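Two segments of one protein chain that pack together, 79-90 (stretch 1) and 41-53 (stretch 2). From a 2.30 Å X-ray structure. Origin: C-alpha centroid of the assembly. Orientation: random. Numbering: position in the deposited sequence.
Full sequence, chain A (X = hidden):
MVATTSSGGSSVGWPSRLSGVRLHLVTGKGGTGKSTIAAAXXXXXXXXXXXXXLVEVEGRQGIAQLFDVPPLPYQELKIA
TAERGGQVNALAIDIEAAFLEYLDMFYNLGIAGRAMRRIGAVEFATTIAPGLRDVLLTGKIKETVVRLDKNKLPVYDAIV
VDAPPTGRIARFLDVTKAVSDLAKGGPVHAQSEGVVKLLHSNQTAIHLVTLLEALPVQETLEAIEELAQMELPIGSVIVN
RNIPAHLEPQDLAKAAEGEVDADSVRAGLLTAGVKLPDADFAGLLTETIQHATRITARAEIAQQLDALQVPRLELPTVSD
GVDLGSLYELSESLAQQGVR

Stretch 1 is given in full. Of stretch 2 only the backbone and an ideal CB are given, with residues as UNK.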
# COMPACT_ATOMS: atom_id res chain seq x y z
N ILE A 79 -15.10 -21.51 3.57
CA ILE A 79 -14.64 -20.61 4.61
C ILE A 79 -15.77 -19.80 5.24
O ILE A 79 -15.63 -19.29 6.35
CB ILE A 79 -13.57 -19.63 4.08
CG1 ILE A 79 -13.13 -18.67 5.19
CG2 ILE A 79 -14.10 -18.86 2.88
CD1 ILE A 79 -11.69 -18.20 5.06
N ALA A 80 -16.89 -19.68 4.53
CA ALA A 80 -18.02 -18.92 5.05
C ALA A 80 -19.39 -19.31 4.49
O ALA A 80 -19.52 -19.64 3.31
CB ALA A 80 -17.78 -17.43 4.85
N THR A 81 -20.39 -19.26 5.36
CA THR A 81 -21.78 -19.57 5.01
C THR A 81 -22.41 -18.21 4.66
O THR A 81 -22.35 -17.28 5.46
CB THR A 81 -22.51 -20.30 6.18
OG1 THR A 81 -21.96 -21.61 6.35
CG2 THR A 81 -24.02 -20.43 5.95
N ALA A 82 -22.94 -18.08 3.45
CA ALA A 82 -23.61 -16.84 3.04
C ALA A 82 -25.08 -16.94 3.46
O ALA A 82 -25.53 -18.01 3.87
CB ALA A 82 -23.51 -16.67 1.55
N GLU A 83 -25.83 -15.84 3.36
CA GLU A 83 -27.27 -15.74 3.64
C GLU A 83 -28.08 -16.81 2.90
O GLU A 83 -27.84 -17.05 1.72
CB GLU A 83 -27.78 -14.37 3.20
CG GLU A 83 -27.63 -13.25 4.22
CD GLU A 83 -28.52 -12.04 3.96
OE1 GLU A 83 -29.52 -12.18 3.21
OE2 GLU A 83 -28.21 -10.96 4.51
N ARG A 84 -29.01 -17.45 3.61
CA ARG A 84 -29.95 -18.45 3.08
C ARG A 84 -29.28 -19.64 2.33
O ARG A 84 -29.70 -19.99 1.22
CB ARG A 84 -31.06 -17.79 2.20
CG ARG A 84 -31.77 -16.59 2.84
CD ARG A 84 -32.74 -15.87 1.90
NE ARG A 84 -32.13 -15.46 0.63
CZ ARG A 84 -31.45 -14.33 0.45
NH1 ARG A 84 -31.27 -13.48 1.46
NH2 ARG A 84 -30.95 -14.03 -0.74
N GLY A 85 -28.31 -20.27 2.98
CA GLY A 85 -27.66 -21.47 2.47
C GLY A 85 -26.59 -21.30 1.40
O GLY A 85 -26.20 -22.27 0.75
N GLY A 86 -26.13 -20.08 1.22
CA GLY A 86 -25.08 -19.82 0.26
C GLY A 86 -23.74 -20.25 0.82
O GLY A 86 -23.59 -20.43 2.03
N GLN A 87 -22.76 -20.40 -0.05
CA GLN A 87 -21.44 -20.85 0.35
C GLN A 87 -20.34 -20.10 -0.36
O GLN A 87 -20.36 -19.92 -1.57
CB GLN A 87 -21.34 -22.35 0.09
CG GLN A 87 -19.97 -22.97 0.26
CD GLN A 87 -20.04 -24.46 0.13
OE1 GLN A 87 -21.04 -25.09 0.48
NE2 GLN A 87 -18.98 -25.06 -0.37
N VAL A 88 -19.33 -19.70 0.42
CA VAL A 88 -18.12 -19.09 -0.08
C VAL A 88 -16.94 -20.05 0.18
O VAL A 88 -16.66 -20.37 1.32
CB VAL A 88 -17.85 -17.66 0.47
CG1 VAL A 88 -16.55 -17.10 -0.09
CG2 VAL A 88 -19.03 -16.73 0.16
N ASN A 89 -16.29 -20.49 -0.90
CA ASN A 89 -15.08 -21.31 -0.86
C ASN A 89 -13.88 -20.39 -1.04
O ASN A 89 -14.00 -19.35 -1.69
CB ASN A 89 -15.09 -22.36 -1.98
CG ASN A 89 -15.87 -23.59 -1.67
OD1 ASN A 89 -16.53 -23.68 -0.64
ND2 ASN A 89 -15.81 -24.58 -2.56
N ALA A 90 -12.71 -20.78 -0.50
CA ALA A 90 -11.48 -19.99 -0.62
C ALA A 90 -10.40 -20.72 -1.38
O ALA A 90 -10.20 -21.92 -1.17
CB ALA A 90 -10.95 -19.58 0.76
N UNK A 41 -17.95 -8.96 -1.36
CA UNK A 41 -18.56 -9.18 -2.66
C UNK A 41 -18.92 -10.67 -2.83
O UNK A 41 -20.03 -10.98 -3.26
CB UNK A 41 -17.62 -8.72 -3.77
N UNK A 42 -17.99 -11.56 -2.46
CA UNK A 42 -18.16 -13.03 -2.51
C UNK A 42 -19.36 -13.45 -1.68
O UNK A 42 -20.16 -14.24 -2.16
CB UNK A 42 -16.90 -13.74 -2.01
N UNK A 43 -19.50 -12.88 -0.45
CA UNK A 43 -20.62 -13.13 0.46
C UNK A 43 -21.92 -12.68 -0.16
O UNK A 43 -22.92 -13.40 -0.05
CB UNK A 43 -20.40 -12.42 1.80
N UNK A 44 -21.91 -11.52 -0.84
CA UNK A 44 -23.10 -10.94 -1.48
C UNK A 44 -23.59 -11.83 -2.63
O UNK A 44 -24.78 -12.07 -2.74
CB UNK A 44 -22.79 -9.53 -2.00
N UNK A 45 -22.67 -12.32 -3.47
CA UNK A 45 -22.98 -13.14 -4.63
C UNK A 45 -23.36 -14.56 -4.27
O UNK A 45 -24.06 -15.20 -5.05
CB UNK A 45 -21.79 -13.16 -5.59
N UNK A 46 -22.92 -15.07 -3.09
CA UNK A 46 -23.26 -16.42 -2.63
C UNK A 46 -24.63 -16.52 -1.98
O UNK A 46 -25.19 -17.61 -1.96
CB UNK A 46 -22.20 -16.91 -1.64
N UNK A 47 -25.18 -15.40 -1.47
CA UNK A 47 -26.51 -15.38 -0.84
C UNK A 47 -27.61 -16.03 -1.71
O UNK A 47 -27.61 -15.87 -2.93
CB UNK A 47 -26.90 -13.93 -0.53
N UNK A 48 -28.46 -16.83 -1.08
CA UNK A 48 -29.55 -17.54 -1.73
C UNK A 48 -29.16 -18.89 -2.31
O UNK A 48 -29.49 -19.18 -3.45
CB UNK A 48 -30.13 -16.67 -2.84
N UNK A 49 -28.44 -19.70 -1.52
CA UNK A 49 -28.01 -21.04 -1.90
C UNK A 49 -27.06 -21.12 -3.09
O UNK A 49 -27.08 -22.11 -3.82
CB UNK A 49 -29.25 -21.88 -2.21
N UNK A 50 -26.24 -20.08 -3.31
CA UNK A 50 -25.26 -20.03 -4.40
C UNK A 50 -23.86 -20.42 -3.89
O UNK A 50 -23.63 -20.44 -2.69
CB UNK A 50 -25.23 -18.63 -5.02
N UNK A 51 -22.96 -20.80 -4.80
CA UNK A 51 -21.61 -21.21 -4.43
C UNK A 51 -20.61 -20.30 -5.13
O UNK A 51 -20.55 -20.30 -6.35
CB UNK A 51 -21.36 -22.68 -4.79
N UNK A 52 -19.86 -19.51 -4.34
CA UNK A 52 -18.88 -18.56 -4.87
C UNK A 52 -17.45 -18.90 -4.42
O UNK A 52 -17.23 -19.30 -3.27
CB UNK A 52 -19.24 -17.14 -4.43
N UNK A 53 -16.47 -18.78 -5.34
CA UNK A 53 -15.07 -19.00 -5.03
C UNK A 53 -14.33 -17.66 -4.86
O UNK A 53 -14.38 -16.81 -5.76
CB UNK A 53 -14.41 -19.84 -6.13

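Position 41 lies on a helix, with no atom of stretch 1 within 5.5 Å of its ideal CB. The contact sets no preference. The residue is Leu 41.

At 42, CA-to-CB points toward stretch 1, and the ideal CB already sits 3.9 Å from Val 88 CG1. A small apolar side chain suits this spacing. The residue is Ala 42, whose methyl touches Val 88.

At 43 the bond points sideways. Ala 80, Ala 82 and Val 88 offer an apolar surface a little further off, within reach of a longer aliphatic chain. Leu, Ile or Met would be reasonable. The residue is Leu 43, with chi1 m and chi2 t. Its CD2 lies 3.9 Å from Ala 80 CB and 4.0 Å from Val 88 CG2.

Position 44 points away and 45 sideways, both without neighbours in stretch 1. Many residues would do. They are Thr 44 and Leu 45.

At 46 the bond points toward stretch 1. The ideal CB is 3.5 Å from both Ala 82 CB and Gln 87 O. Little room remains, so Ala or Gly suits. The residue is Ala 46, and its methyl packs against Ala 82 and Val 88.

Position 47 has left helical angles. Its ideal CB is 3.9 Å from Glu 83 CB and 4.1 Å from Arg 84 NH2. A small residue fits, and a polar or acidic one is conceivable beside the guanidinium. The residue is Ala 47, with its CB 3.8 Å from Glu 83 CB.

Positions 48 and 49 both have positive phi, which favours glycine; Asn is a common alternative. Both are glycines. Gly 48 N donates to Glu 83 O at 2.9 Å, and Gly 49 CA makes a CA-H...O contact with Gly 85 O at 3.4 Å.

At 50 the bond points away, so many side chains would do. The backbone O accepts from Gln 87 N at 2.8 Å. The residue is Arg 50.

Positions 51 to 53 form a strand parallel to 87-89. Position 51 shares a face with Gln 87 and Asn 89, whose polar ends would suit a polar or long flexible chain. It is Lys 51, with CE 4.2 Å from Gln 87 NE2. Position 52 shares the face of Val 88, favouring a beta-branched or other apolar residue. It is Val 52, whose N donates to Gln 87 O and whose O accepts from Asn 89 N, both at 2.8 Å. At 53, Asn 89 CB gives an apolar chain something to lie on. Leu 53 brings CD1 within 3.6 Å of Asn 89 CB.

Stretch 2 41-53: LALTLAAGGRKVL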
# COMPACT_ATOMS: atom_id res chain seq x y z
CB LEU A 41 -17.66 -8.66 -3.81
CG LEU A 41 -18.18 -8.93 -5.26
CD1 LEU A 41 -19.59 -8.39 -5.47
CD2 LEU A 41 -17.21 -8.42 -6.32
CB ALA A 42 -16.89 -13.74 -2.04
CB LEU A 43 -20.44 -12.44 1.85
CG LEU A 43 -19.37 -13.04 2.79
CD1 LEU A 43 -19.04 -12.08 3.94
CD2 LEU A 43 -19.80 -14.42 3.35
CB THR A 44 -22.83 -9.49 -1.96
OG1 THR A 44 -22.29 -8.72 -0.88
CG2 THR A 44 -24.08 -8.81 -2.45
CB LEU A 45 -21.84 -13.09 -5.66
CG LEU A 45 -21.51 -11.68 -6.25
CD1 LEU A 45 -20.34 -11.76 -7.17
CD2 LEU A 45 -22.72 -11.07 -6.99
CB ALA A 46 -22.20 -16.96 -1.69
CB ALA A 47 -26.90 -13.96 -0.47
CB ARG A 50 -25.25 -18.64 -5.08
CG ARG A 50 -26.65 -18.17 -5.52
CD ARG A 50 -26.66 -17.52 -6.89
NE ARG A 50 -25.71 -16.41 -6.98
CZ ARG A 50 -25.31 -15.85 -8.11
NH1 ARG A 50 -25.79 -16.27 -9.28
NH2 ARG A 50 -24.43 -14.85 -8.09
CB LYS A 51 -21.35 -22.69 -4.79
CG LYS A 51 -20.05 -23.24 -4.20
CD LYS A 51 -19.64 -24.57 -4.83
CE LYS A 51 -20.37 -25.75 -4.27
NZ LYS A 51 -19.67 -27.01 -4.63
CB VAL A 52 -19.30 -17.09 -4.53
CG1 VAL A 52 -18.20 -16.08 -4.87
CG2 VAL A 52 -20.60 -16.72 -5.24
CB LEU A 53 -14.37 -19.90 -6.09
CG LEU A 53 -12.90 -20.28 -5.78
CD1 LEU A 53 -12.80 -21.23 -4.57
CD2 LEU A 53 -12.25 -20.92 -6.96
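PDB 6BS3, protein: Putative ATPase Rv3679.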